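Local coordinates for protein A151R (African swine fever virus Georgia 2007/1, PDB 7CMA) that is a non-structural viral protein of uncertain function, possibly an oxygenase, that binds a zinc ion through three cysteines and one histidine, at residues A[89-94]-A[148-153]; A[96-101]-A[124-129]; A[114-119]-A[139-144]. All blocks are in the same frame, centred on the assembly; numbering follows the deposited sequence.

Interaction 1 is the most buried of the three: it sets the 148-153 loop against strand 90-94, an edge strand of the five-stranded sheet, its centre about 4 Å from the centre of the chain. Interaction 2 lies farther out, its centre about 13 Å from the chain's centre, and is a regular antiparallel pairing within the small three-stranded sheet. The two touch where W93 packs on P129 and T99. Interaction 3 is the most peripheral, its centre about 20 Å from that of the chain; it joins two loops through a zinc ion, with no hydrogen bond between its segments. Backbone bonds and apolar contacts thus serve the first two, and metal-sulfur bonds the third.

Interaction 1. Residues A[89-94]-A[148-153]; sequences NNKIWS and FTNIMS
I92 uses both backbone polar atoms to hold the 148-153 loop: I92 N donates to N150 O at 2.8 Å, and I92 O accepts from M152 N at 2.9 Å. Both donors lie nearly along the C=O axis, and the bonds bracket the single bridge between I92 and I151. The loop enters this pairing from a type I beta turn running from F148 to I151. Two residues along the strand, S94 N donates to S153 OG with an N-H...O angle of 167°, so a side-chain hydroxyl continues the row of bonds.

K91 can be followed outward over the turn. Its CB faces N150 O, CG lies near T149 O and N150 CA, and K91 CD comes within 3.5 Å of T149 O, with CE scarcely farther. The chain is extended beyond CG, and this carries K91 NZ to a water molecule at 2.9 Å, which in turn donates to T149 O.

W93 supplies the aromatic surface. S153 CB lies over one face of the six-membered ring of W93, 3.9 Å from its centroid, in a CH-pi contact. M152 CE approaches W93 CE3 obliquely at 3.7 Å. The side chains of I92 and I151 lie side by side, their CD1 atoms meeting.

The arrangement is thus a loop bridged once, just after a turn, to an edge strand whose other edge pairs with strand 30-35 through backbone bonds from K91 to L34 and W93 to L32. I92 also packs against I21 of helix 3-28 and I79 of helix 72-84, while I151 reaches C20 of helix 3-28.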
ATOM      1  N   ASN A  89      -3.816 -11.526  18.365  1.00 50.18           N
ATOM      2  CA  ASN A  89      -3.322 -11.946  19.706  1.00 47.91           C
ATOM      3  C   ASN A  89      -1.877 -12.436  19.603  1.00 37.65           C
ATOM      4  O   ASN A  89      -1.217 -12.488  20.643  1.00 41.03           O
ATOM      5  CB  ASN A  89      -4.228 -13.001  20.337  1.00 50.36           C
ATOM      6  CG  ASN A  89      -5.654 -12.520  20.481  1.00 58.65           C
ATOM      7  OD1 ASN A  89      -5.889 -11.391  20.902  1.00 59.86           O
ATOM      8  ND2 ASN A  89      -6.604 -13.323  20.034  1.00 59.32           N
ATOM      9  N   ASN A  90      -1.421 -12.804  18.404  1.00 37.75           N
ATOM     10  CA  ASN A  90      -0.090 -13.436  18.185  1.00 36.20           C
ATOM     11  C   ASN A  90       0.888 -12.384  17.657  1.00 40.25           C
ATOM     12  O   ASN A  90       0.740 -11.945  16.489  1.00 37.64           O
ATOM     13  CB  ASN A  90      -0.176 -14.646  17.254  1.00 39.47           C
ATOM     14  CG  ASN A  90      -0.816 -15.852  17.911  1.00 36.56           C
ATOM     15  OD1 ASN A  90      -1.110 -15.834  19.111  1.00 37.07           O
ATOM     16  ND2 ASN A  90      -0.920 -16.943  17.167  1.00 35.79           N
ATOM     17  N   LYS A  91       1.830 -11.972  18.502  1.00 34.14           N
ATOM     18  CA  LYS A  91       2.862 -10.966  18.148  1.00 34.83           C
ATOM     19  C   LYS A  91       4.234 -11.540  18.464  1.00 37.72           C
ATOM     20  O   LYS A  91       4.307 -12.477  19.268  1.00 44.28           O
ATOM     21  CB  LYS A  91       2.614  -9.663  18.907  1.00 35.21           C
ATOM     22  CG  LYS A  91       1.335  -8.938  18.535  1.00 42.03           C
ATOM     23  CD  LYS A  91       1.242  -7.555  19.133  1.00 45.89           C
ATOM     24  CE  LYS A  91      -0.132  -6.939  18.989  1.00 51.15           C
ATOM     25  NZ  LYS A  91      -0.165  -5.563  19.535  1.00 52.49           N
ATOM     26  N   ILE A  92       5.286 -10.959  17.885  1.00 38.18           N
ATOM     27  CA  ILE A  92       6.669 -11.455  18.094  1.00 37.87           C
ATOM     28  C   ILE A  92       7.548 -10.294  18.560  1.00 38.70           C
ATOM     29  O   ILE A  92       7.293  -9.139  18.153  1.00 36.70           O
ATOM     30  CB  ILE A  92       7.210 -12.134  16.821  1.00 40.65           C
ATOM     31  CG1 ILE A  92       7.271 -11.168  15.636  1.00 42.84           C
ATOM     32  CG2 ILE A  92       6.393 -13.376  16.497  1.00 36.22           C
ATOM     33  CD1 ILE A  92       8.285 -11.560  14.589  1.00 41.97           C
ATOM     34  N   TRP A  93       8.501 -10.593  19.437  1.00 42.02           N
ATOM     35  CA  TRP A  93       9.568  -9.644  19.842  1.00 40.48           C
ATOM     36  C   TRP A  93      10.905 -10.119  19.264  1.00 38.27           C
ATOM     37  O   TRP A  93      11.295 -11.252  19.557  1.00 42.59           O
ATOM     38  CB  TRP A  93       9.618  -9.530  21.369  1.00 37.83           C
ATOM     39  CG  TRP A  93      10.737  -8.673  21.866  1.00 40.90           C
ATOM     40  CD1 TRP A  93      12.027  -9.061  22.087  1.00 37.57           C
ATOM     41  CD2 TRP A  93      10.694  -7.257  22.120  1.00 40.81           C
ATOM     42  NE1 TRP A  93      12.783  -7.986  22.471  1.00 41.20           N
ATOM     43  CE2 TRP A  93      12.008  -6.857  22.447  1.00 41.04           C
ATOM     44  CE3 TRP A  93       9.696  -6.278  22.034  1.00 41.48           C
ATOM     45  CZ2 TRP A  93      12.323  -5.539  22.774  1.00 43.85           C
ATOM     46  CZ3 TRP A  93      10.009  -4.977  22.357  1.00 44.95           C
ATOM     47  CH2 TRP A  93      11.307  -4.615  22.720  1.00 45.85           C
ATOM     48  N   SER A  94      11.612  -9.252  18.542  1.00 37.53           N
ATOM     49  CA  SER A  94      12.947  -9.609  17.996  1.00 46.01           C
ATOM     50  C   SER A  94      14.050  -8.913  18.799  1.00 44.39           C
ATOM     51  O   SER A  94      14.004  -7.673  18.921  1.00 43.75           O
ATOM     52  CB  SER A  94      13.051  -9.284  16.536  1.00 46.75           C
ATOM     53  OG  SER A  94      14.307  -9.708  16.024  1.00 50.42           O
ATOM     54  N   PHE A 148       3.927  -3.541  10.329  1.00 43.17           N
ATOM     55  CA  PHE A 148       3.314  -4.826  10.762  1.00 41.46           C
ATOM     56  C   PHE A 148       2.987  -4.756  12.258  1.00 40.21           C
ATOM     57  O   PHE A 148       3.928  -4.749  13.063  1.00 36.95           O
ATOM     58  CB  PHE A 148       4.258  -5.998  10.471  1.00 39.94           C
ATOM     59  CG  PHE A 148       4.753  -6.076   9.048  1.00 44.69           C
ATOM     60  CD1 PHE A 148       3.887  -6.391   8.010  1.00 48.09           C
ATOM     61  CD2 PHE A 148       6.076  -5.795   8.739  1.00 47.58           C
ATOM     62  CE1 PHE A 148       4.340  -6.440   6.700  1.00 44.24           C
ATOM     63  CE2 PHE A 148       6.526  -5.843   7.428  1.00 51.07           C
ATOM     64  CZ  PHE A 148       5.657  -6.166   6.412  1.00 44.88           C
ATOM     65  N   THR A 149       1.699  -4.813  12.611  1.00 40.57           N
ATOM     66  CA  THR A 149       1.207  -4.734  14.012  1.00 44.72           C
ATOM     67  C   THR A 149       1.652  -5.978  14.794  1.00 44.84           C
ATOM     68  O   THR A 149       1.643  -5.916  16.037  1.00 46.34           O
ATOM     69  CB  THR A 149      -0.320  -4.582  14.081  1.00 46.74           C
ATOM     70  OG1 THR A 149      -0.902  -5.731  13.466  1.00 52.77           O
ATOM     71  CG2 THR A 149      -0.826  -3.317  13.421  1.00 50.45           C
ATOM     72  N   ASN A 150       2.061  -7.045  14.096  1.00 43.43           N
ATOM     73  CA  ASN A 150       2.395  -8.346  14.736  1.00 42.74           C
ATOM     74  C   ASN A 150       3.868  -8.364  15.154  1.00 39.91           C
ATOM     75  O   ASN A 150       4.284  -9.361  15.771  1.00 40.99           O
ATOM     76  CB  ASN A 150       2.084  -9.533  13.826  1.00 40.85           C
ATOM     77  CG  ASN A 150       0.604  -9.682  13.566  1.00 45.32           C
ATOM     78  OD1 ASN A 150      -0.167  -9.961  14.481  1.00 49.78           O
ATOM     79  ND2 ASN A 150       0.187  -9.372  12.349  1.00 43.19           N
ATOM     80  N   ILE A 151       4.640  -7.331  14.805  1.00 37.07           N
ATOM     81  CA  ILE A 151       6.038  -7.175  15.301  1.00 42.78           C
ATOM     82  C   ILE A 151       6.051  -6.100  16.387  1.00 42.26           C
ATOM     83  O   ILE A 151       5.832  -4.917  16.061  1.00 44.86           O
ATOM     84  CB  ILE A 151       7.031  -6.863  14.168  1.00 43.83           C
ATOM     85  CG1 ILE A 151       6.769  -7.735  12.938  1.00 48.53           C
ATOM     86  CG2 ILE A 151       8.464  -6.995  14.674  1.00 41.50           C
ATOM     87  CD1 ILE A 151       8.015  -8.243  12.264  1.00 49.32           C
ATOM     88  N   MET A 152       6.128  -6.533  17.641  1.00 42.01           N
ATOM     89  CA  MET A 152       6.005  -5.653  18.830  1.00 44.69           C
ATOM     90  C   MET A 152       7.269  -4.793  18.941  1.00 36.96           C
ATOM     91  O   MET A 152       7.148  -3.640  19.402  1.00 42.56           O
ATOM     92  CB  MET A 152       5.824  -6.487  20.101  1.00 44.76           C
ATOM     93  CG  MET A 152       5.056  -5.774  21.196  1.00 47.78           C
ATOM     94  SD  MET A 152       4.998  -6.726  22.752  1.00 54.28           S
ATOM     95  CE  MET A 152       6.379  -7.842  22.533  1.00 64.90           C
ATOM     96  N   SER A 153       8.432  -5.386  18.651  1.00 47.14           N
ATOM     97  CA  SER A 153       9.778  -4.783  18.852  1.00 47.26           C
ATOM     98  C   SER A 153       9.919  -3.545  17.975  1.00 48.19           C
ATOM     99  O   SER A 153       9.554  -3.567  16.804  1.00 46.98           O
ATOM    100  CB  SER A 153      10.879  -5.784  18.567  1.00 46.50           C
ATOM    101  OG  SER A 153      10.459  -6.739  17.612  1.00 45.03           O
TER
HETATM  102  O   HOH W   1       1.916  -4.136  18.033  1.00 43.25           O

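Interaction 2. Residues A[96-101]-A[124-129]; sequences EPRTQI and STSVGP
T99 and V127 form an antiparallel hydrogen-bonded pair, followed by the non-hydrogen-bonded pair Q100-S126 and the hydrogen-bonded pair I101-T125. The short strands 99-101 and 125-127 meet at 133°, with their axes 4.6 Å apart at closest. T99 N donates to V127 O with an N-H...O angle of 168°, whereas the return bond from V127 N to T99 O is bent to 132°, its donor above the carbonyl plane. Both I101-T125 bonds are straighter than that return bond, and T125 N reaches I101 O at 2.8 Å, in the carbonyl plane.

I101 and V127 share one face of the sheet and cross at about a right angle, I101 CD1 lying 4.0 Å from V127 CG1. On the face of Q100 and S126, the Q100 chain bends at chi2, turning CD back toward the partner strand. There Q100 OE1 accepts a 2.7 Å hydrogen bond from S124 OG, while Q100 NE2 sits 3.5 Å from S126 CB.

At the far end, P97 CB approaches P129 CD, and P129 packs on W93 of strand 90-94. The chemistry therefore differs by face: the I101-V127 face, which also carries T99 and T125, is joined across the strands by an apolar contact, while the Q100-S126 face uses amide and hydroxyl groups.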
ATOM      1  N   GLU A  96      17.313  -8.787  22.001  1.00 56.37           N
ATOM      2  CA  GLU A  96      17.434  -8.819  23.486  1.00 65.21           C
ATOM      3  C   GLU A  96      16.117  -8.345  24.101  1.00 46.79           C
ATOM      4  O   GLU A  96      15.575  -7.314  23.699  1.00 45.25           O
ATOM      5  CB  GLU A  96      18.613  -7.953  23.938  1.00 74.20           C
ATOM      6  CG  GLU A  96      19.458  -8.594  25.028  1.00 80.12           C
ATOM      7  CD  GLU A  96      19.194  -8.068  26.430  1.00 83.90           C
ATOM      8  OE1 GLU A  96      20.057  -7.335  26.956  1.00 90.57           O
ATOM      9  OE2 GLU A  96      18.142  -8.410  27.002  1.00 71.37           O
ATOM     10  N   PRO A  97      15.514  -9.126  25.022  1.00 54.67           N
ATOM     11  CA  PRO A  97      14.203  -8.788  25.573  1.00 56.84           C
ATOM     12  C   PRO A  97      14.187  -7.425  26.282  1.00 58.60           C
ATOM     13  O   PRO A  97      13.122  -6.831  26.386  1.00 60.25           O
ATOM     14  CB  PRO A  97      13.918  -9.915  26.578  1.00 58.45           C
ATOM     15  CG  PRO A  97      14.771 -11.070  26.094  1.00 62.45           C
ATOM     16  CD  PRO A  97      16.007 -10.423  25.504  1.00 61.42           C
ATOM     17  N   ARG A  98      15.347  -6.973  26.771  1.00 59.45           N
ATOM     18  CA  ARG A  98      15.438  -5.771  27.646  1.00 62.90           C
ATOM     19  C   ARG A  98      15.661  -4.524  26.781  1.00 57.52           C
ATOM     20  O   ARG A  98      16.468  -4.589  25.838  1.00 50.09           O
ATOM     21  CB  ARG A  98      16.541  -5.951  28.694  1.00 72.55           C
ATOM     22  CG  ARG A  98      16.061  -6.587  29.991  1.00 84.25           C
ATOM     23  CD  ARG A  98      16.271  -8.090  30.016  1.00 95.97           C
ATOM     24  NE  ARG A  98      17.643  -8.449  30.350  1.00105.11           N
ATOM     25  CZ  ARG A  98      18.235  -9.589  30.002  1.00110.25           C
ATOM     26  NH1 ARG A  98      19.490  -9.815  30.351  1.00109.65           N
ATOM     27  NH2 ARG A  98      17.575 -10.494  29.300  1.00114.15           N
ATOM     28  N   THR A  99      14.878  -3.471  27.031  1.00 48.61           N
ATOM     29  CA  THR A  99      15.014  -2.147  26.368  1.00 47.98           C
ATOM     30  C   THR A  99      15.116  -1.062  27.442  1.00 51.80           C
ATOM     31  O   THR A  99      14.339  -1.111  28.411  1.00 54.03           O
ATOM     32  CB  THR A  99      13.849  -1.881  25.406  1.00 46.53           C
ATOM     33  OG1 THR A  99      13.775  -2.966  24.486  1.00 43.92           O
ATOM     34  CG2 THR A  99      13.991  -0.591  24.629  1.00 48.59           C
ATOM     35  N   GLN A 100      16.069  -0.147  27.284  1.00 50.43           N
ATOM     36  CA  GLN A 100      16.218   1.041  28.155  1.00 53.99           C
ATOM     37  C   GLN A 100      15.169   2.081  27.750  1.00 51.73           C
ATOM     38  O   GLN A 100      15.061   2.366  26.544  1.00 47.17           O
ATOM     39  CB  GLN A 100      17.645   1.586  28.050  1.00 60.00           C
ATOM     40  CG  GLN A 100      18.712   0.561  28.412  1.00 59.46           C
ATOM     41  CD  GLN A 100      18.836   0.357  29.903  1.00 65.35           C
ATOM     42  OE1 GLN A 100      18.431   1.199  30.702  1.00 69.07           O
ATOM     43  NE2 GLN A 100      19.448  -0.751  30.287  1.00 75.03           N
ATOM     44  N   ILE A 101      14.293   2.452  28.684  1.00 47.77           N
ATOM     45  CA  ILE A 101      13.163   3.394  28.433  1.00 50.57           C
ATOM     46  C   ILE A 101      13.173   4.476  29.515  1.00 45.81           C
ATOM     47  O   ILE A 101      13.727   4.226  30.599  1.00 55.40           O
ATOM     48  CB  ILE A 101      11.817   2.644  28.385  1.00 44.59           C
ATOM     49  CG1 ILE A 101      11.393   2.131  29.763  1.00 48.70           C
ATOM     50  CG2 ILE A 101      11.867   1.524  27.360  1.00 40.42           C
ATOM     51  CD1 ILE A 101       9.890   2.015  29.935  1.00 53.22           C
ATOM     52  N   SER A 124      17.748   6.145  32.378  1.00 71.28           N
ATOM     53  CA  SER A 124      16.781   5.177  31.787  1.00 61.75           C
ATOM     54  C   SER A 124      16.611   3.970  32.718  1.00 59.93           C
ATOM     55  O   SER A 124      17.471   3.777  33.593  1.00 62.45           O
ATOM     56  CB  SER A 124      17.226   4.743  30.412  1.00 58.79           C
ATOM     57  OG  SER A 124      18.388   3.931  30.485  1.00 55.28           O
ATOM     58  N   THR A 125      15.588   3.146  32.465  1.00 56.64           N
ATOM     59  CA  THR A 125      15.332   1.876  33.198  1.00 52.47           C
ATOM     60  C   THR A 125      15.227   0.721  32.197  1.00 52.07           C
ATOM     61  O   THR A 125      14.547   0.894  31.168  1.00 52.99           O
ATOM     62  CB  THR A 125      14.069   1.993  34.059  1.00 54.81           C
ATOM     63  OG1 THR A 125      14.252   3.115  34.920  1.00 66.07           O
ATOM     64  CG2 THR A 125      13.784   0.751  34.873  1.00 52.53           C
ATOM     65  N   SER A 126      15.891  -0.399  32.497  1.00 52.45           N
ATOM     66  CA  SER A 126      15.831  -1.655  31.713  1.00 55.94           C
ATOM     67  C   SER A 126      14.489  -2.343  31.960  1.00 54.99           C
ATOM     68  O   SER A 126      14.207  -2.675  33.114  1.00 49.70           O
ATOM     69  CB  SER A 126      16.980  -2.561  32.059  1.00 57.59           C
ATOM     70  OG  SER A 126      17.452  -3.235  30.907  1.00 64.58           O
ATOM     71  N   VAL A 127      13.766  -2.659  30.890  1.00 50.29           N
ATOM     72  CA  VAL A 127      12.325  -3.028  30.952  1.00 54.89           C
ATOM     73  C   VAL A 127      12.061  -4.096  29.884  1.00 61.55           C
ATOM     74  O   VAL A 127      12.859  -4.156  28.923  1.00 47.13           O
ATOM     75  CB  VAL A 127      11.447  -1.773  30.783  1.00 59.95           C
ATOM     76  CG1 VAL A 127      10.475  -1.892  29.623  1.00 53.45           C
ATOM     77  CG2 VAL A 127      10.721  -1.420  32.071  1.00 60.71           C
ATOM     78  N   GLY A 128      11.216  -5.078  30.217  1.00 51.00           N
ATOM     79  CA  GLY A 128      10.862  -6.209  29.337  1.00 48.81           C
ATOM     80  C   GLY A 128      10.060  -5.749  28.122  1.00 35.20           C
ATOM     81  O   GLY A 128       9.816  -4.561  27.950  1.00 39.43           O
ATOM     82  N   PRO A 129       9.725  -6.664  27.190  1.00 44.01           N
ATOM     83  CA  PRO A 129       9.074  -6.282  25.937  1.00 44.67           C
ATOM     84  C   PRO A 129       7.613  -5.811  26.084  1.00 42.35           C
ATOM     85  O   PRO A 129       7.149  -5.124  25.214  1.00 34.91           O
ATOM     86  CB  PRO A 129       9.146  -7.575  25.115  1.00 43.95           C
ATOM     87  CG  PRO A 129       9.134  -8.673  26.159  1.00 51.21           C
ATOM     88  CD  PRO A 129       9.954  -8.113  27.300  1.00 43.75           C
TER

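Interaction 3. Residues A[114-119]-A[139-144]; sequences HKCIKD and CTKCTS. With ZN (zinc ion), chain C.
C116 meets C139 and C142 around a zinc ion in a site of three cysteines and one histidine, with C139 and C142 forming its CxxC element. C116 SG binds zinc at 2.3 Å, C139 SG at 2.4 Å and C142 SG at 2.3 Å; H109, at the end of strand 107-109, completes the coordination through ND1. This is the compact part of the contact. The sulfurs of C116 and C139 are 3.7 Å apart, a spacing set by their common metal. C142 CB packs 3.3 Å from H114 O. C139 SG, besides binding zinc, accepts weak hydrogen bonds from K141 N and C142 N. These would draw some charge from the thiolate and help fix the turn of the CxxC element.

The outer side is looser, carried by the exposed residues H114 and K141. Their side chains lie side by side and point the same way, with no hydrogen bond between them. The lysine chain folds at chi3 (4°), which brings K141 CE over one face of the H114 ring, 4.1 Å from the centroid, in a CH-pi contact. Nearer the backbone, H114 CB rests 3.5 Å from K141 O. Backbone bonds from C139 to Y108 and from C142 to N113 tie the CxxC segment to strand 107-109 and the following loop. At the lysine tip, K141 NZ stands over the same imidazole, 3.7 Å from H114 NE2.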
ATOM      1  N   HIS A 114      15.950   9.572  17.547  1.00 62.13           N
ATOM      2  CA  HIS A 114      16.165  10.997  17.921  1.00 60.09           C
ATOM      3  C   HIS A 114      16.603  11.028  19.381  1.00 61.08           C
ATOM      4  O   HIS A 114      16.039  10.280  20.174  1.00 47.39           O
ATOM      5  CB  HIS A 114      14.898  11.836  17.721  1.00 61.50           C
ATOM      6  CG  HIS A 114      15.074  13.294  17.970  1.00 63.93           C
ATOM      7  ND1 HIS A 114      15.409  14.174  16.966  1.00 68.52           N
ATOM      8  CD2 HIS A 114      14.948  14.028  19.094  1.00 68.19           C
ATOM      9  CE1 HIS A 114      15.490  15.390  17.461  1.00 71.13           C
ATOM     10  NE2 HIS A 114      15.213  15.326  18.766  1.00 71.06           N
ATOM     11  N   LYS A 115      17.573  11.878  19.704  1.00 56.88           N
ATOM     12  CA  LYS A 115      18.049  11.970  21.099  1.00 59.48           C
ATOM     13  C   LYS A 115      17.095  12.873  21.876  1.00 65.81           C
ATOM     14  O   LYS A 115      17.424  14.052  22.081  1.00 65.04           O
ATOM     15  CB  LYS A 115      19.512  12.407  21.184  1.00 76.80           C
ATOM     16  CG  LYS A 115      20.030  13.298  20.064  1.00 85.03           C
ATOM     17  CD  LYS A 115      21.223  14.111  20.514  1.00 87.83           C
ATOM     18  CE  LYS A 115      21.303  14.244  22.021  1.00 84.30           C
ATOM     19  NZ  LYS A 115      22.458  13.510  22.588  1.00 84.60           N
ATOM     20  N   CYS A 116      15.948  12.328  22.272  1.00 52.14           N
ATOM     21  CA  CYS A 116      14.940  13.106  23.028  1.00 59.70           C
ATOM     22  C   CYS A 116      15.445  13.311  24.460  1.00 54.42           C
ATOM     23  O   CYS A 116      15.183  14.380  25.017  1.00 55.65           O
ATOM     24  CB  CYS A 116      13.640  12.311  23.051  1.00 59.43           C
ATOM     25  SG  CYS A 116      12.664  12.431  21.531  1.00 85.53           S
ATOM     26  N   ILE A 117      16.167  12.335  25.007  1.00 52.57           N
ATOM     27  CA  ILE A 117      16.595  12.386  26.430  1.00 61.23           C
ATOM     28  C   ILE A 117      18.120  12.500  26.556  1.00 63.10           C
ATOM     29  O   ILE A 117      18.822  11.796  25.836  1.00 70.18           O
ATOM     30  CB  ILE A 117      16.066  11.142  27.167  1.00 59.72           C
ATOM     31  CG1 ILE A 117      14.568  10.927  26.940  1.00 62.83           C
ATOM     32  CG2 ILE A 117      16.415  11.189  28.643  1.00 65.02           C
ATOM     33  CD1 ILE A 117      13.700  12.088  27.360  1.00 59.97           C
ATOM     34  N   LYS A 118      18.604  13.349  27.464  1.00 77.72           N
ATOM     35  CA  LYS A 118      20.060  13.525  27.729  1.00 74.33           C
ATOM     36  C   LYS A 118      20.463  12.662  28.935  1.00 65.96           C
ATOM     37  O   LYS A 118      19.565  12.267  29.699  1.00 65.92           O
ATOM     38  CB  LYS A 118      20.385  15.006  27.947  1.00 84.13           C
ATOM     39  CG  LYS A 118      19.774  15.636  29.193  1.00 91.41           C
ATOM     40  CD  LYS A 118      20.724  16.564  29.930  1.00 99.48           C
ATOM     41  CE  LYS A 118      20.813  16.271  31.413  1.00100.26           C
ATOM     42  NZ  LYS A 118      22.212  16.330  31.901  1.00 96.57           N
ATOM     43  N   ASP A 119      21.724  12.219  28.971  1.00 62.85           N
ATOM     44  CA  ASP A 119      22.243  11.218  29.944  1.00 75.08           C
ATOM     45  C   ASP A 119      21.276  10.028  29.994  1.00 72.93           C
ATOM     46  O   ASP A 119      21.164   9.397  31.066  1.00 80.26           O
ATOM     47  CB  ASP A 119      22.439  11.844  31.329  1.00 85.05           C
ATOM     48  CG  ASP A 119      23.349  11.046  32.248  1.00 88.43           C
ATOM     49  OD1 ASP A 119      24.293  10.413  31.734  1.00 90.11           O
ATOM     50  OD2 ASP A 119      23.119  11.079  33.472  1.00105.33           O
ATOM     51  N   CYS A 139       6.880   7.703  22.113  1.00 53.74           N
ATOM     52  CA  CYS A 139       7.253   8.961  21.410  1.00 53.63           C
ATOM     53  C   CYS A 139       7.488   8.679  19.925  1.00 45.65           C
ATOM     54  O   CYS A 139       8.325   7.834  19.629  1.00 48.70           O
ATOM     55  CB  CYS A 139       8.492   9.555  22.071  1.00 66.35           C
ATOM     56  SG  CYS A 139       9.257  10.945  21.201  1.00 95.90           S
ATOM     57  N   THR A 140       6.794   9.397  19.045  1.00 47.37           N
ATOM     58  CA  THR A 140       6.869   9.120  17.591  1.00 49.68           C
ATOM     59  C   THR A 140       8.136   9.711  16.984  1.00 46.94           C
ATOM     60  O   THR A 140       8.396   9.441  15.808  1.00 55.67           O
ATOM     61  CB  THR A 140       5.656   9.721  16.886  1.00 52.08           C
ATOM     62  OG1 THR A 140       5.723  11.137  17.047  1.00 56.56           O
ATOM     63  CG2 THR A 140       4.348   9.195  17.430  1.00 54.29           C
ATOM     64  N   LYS A 141       8.881  10.491  17.760  1.00 60.64           N
ATOM     65  CA  LYS A 141      10.123  11.128  17.260  1.00 57.69           C
ATOM     66  C   LYS A 141      11.302  10.178  17.443  1.00 49.19           C
ATOM     67  O   LYS A 141      12.132  10.115  16.545  1.00 53.07           O
ATOM     68  CB  LYS A 141      10.379  12.442  18.000  1.00 69.93           C
ATOM     69  CG  LYS A 141       9.238  13.446  17.963  1.00 75.14           C
ATOM     70  CD  LYS A 141       9.689  14.847  18.306  1.00 83.56           C
ATOM     71  CE  LYS A 141      11.187  14.948  18.500  1.00 95.12           C
ATOM     72  NZ  LYS A 141      11.622  16.349  18.709  1.00 97.53           N
ATOM     73  N   CYS A 142      11.357   9.473  18.566  1.00 51.13           N
ATOM     74  CA  CYS A 142      12.525   8.601  18.841  1.00 51.87           C
ATOM     75  C   CYS A 142      12.168   7.119  18.717  1.00 45.73           C
ATOM     76  O   CYS A 142      13.086   6.314  18.650  1.00 51.17           O
ATOM     77  CB  CYS A 142      13.089   8.879  20.225  1.00 56.62           C
ATOM     78  SG  CYS A 142      11.944   8.591  21.594  1.00 70.30           S
ATOM     79  N   THR A 143      10.881   6.780  18.710  1.00 50.17           N
ATOM     80  CA  THR A 143      10.494   5.346  18.706  1.00 51.14           C
ATOM     81  C   THR A 143       9.667   5.038  17.458  1.00 46.06           C
ATOM     82  O   THR A 143       8.565   5.580  17.328  1.00 45.98           O
ATOM     83  CB  THR A 143       9.843   4.932  20.032  1.00 48.82           C
ATOM     84  OG1 THR A 143      10.570   5.506  21.117  1.00 41.12           O
ATOM     85  CG2 THR A 143       9.744   3.432  20.197  1.00 47.58           C
ATOM     86  N   SER A 144      10.212   4.204  16.578  1.00 47.64           N
ATOM     87  CA  SER A 144       9.482   3.805  15.354  1.00 49.03           C
ATOM     88  C   SER A 144       9.175   2.314  15.411  1.00 42.11           C
ATOM     89  O   SER A 144       9.920   1.581  16.059  1.00 47.66           O
ATOM     90  CB  SER A 144      10.275   4.117  14.121  1.00 46.49           C
ATOM     91  OG  SER A 144      11.485   3.380  14.111  1.00 49.13           O
TER
HETATM   92 ZN    ZN C 201      11.375  10.698  22.219  1.00 56.32          ZN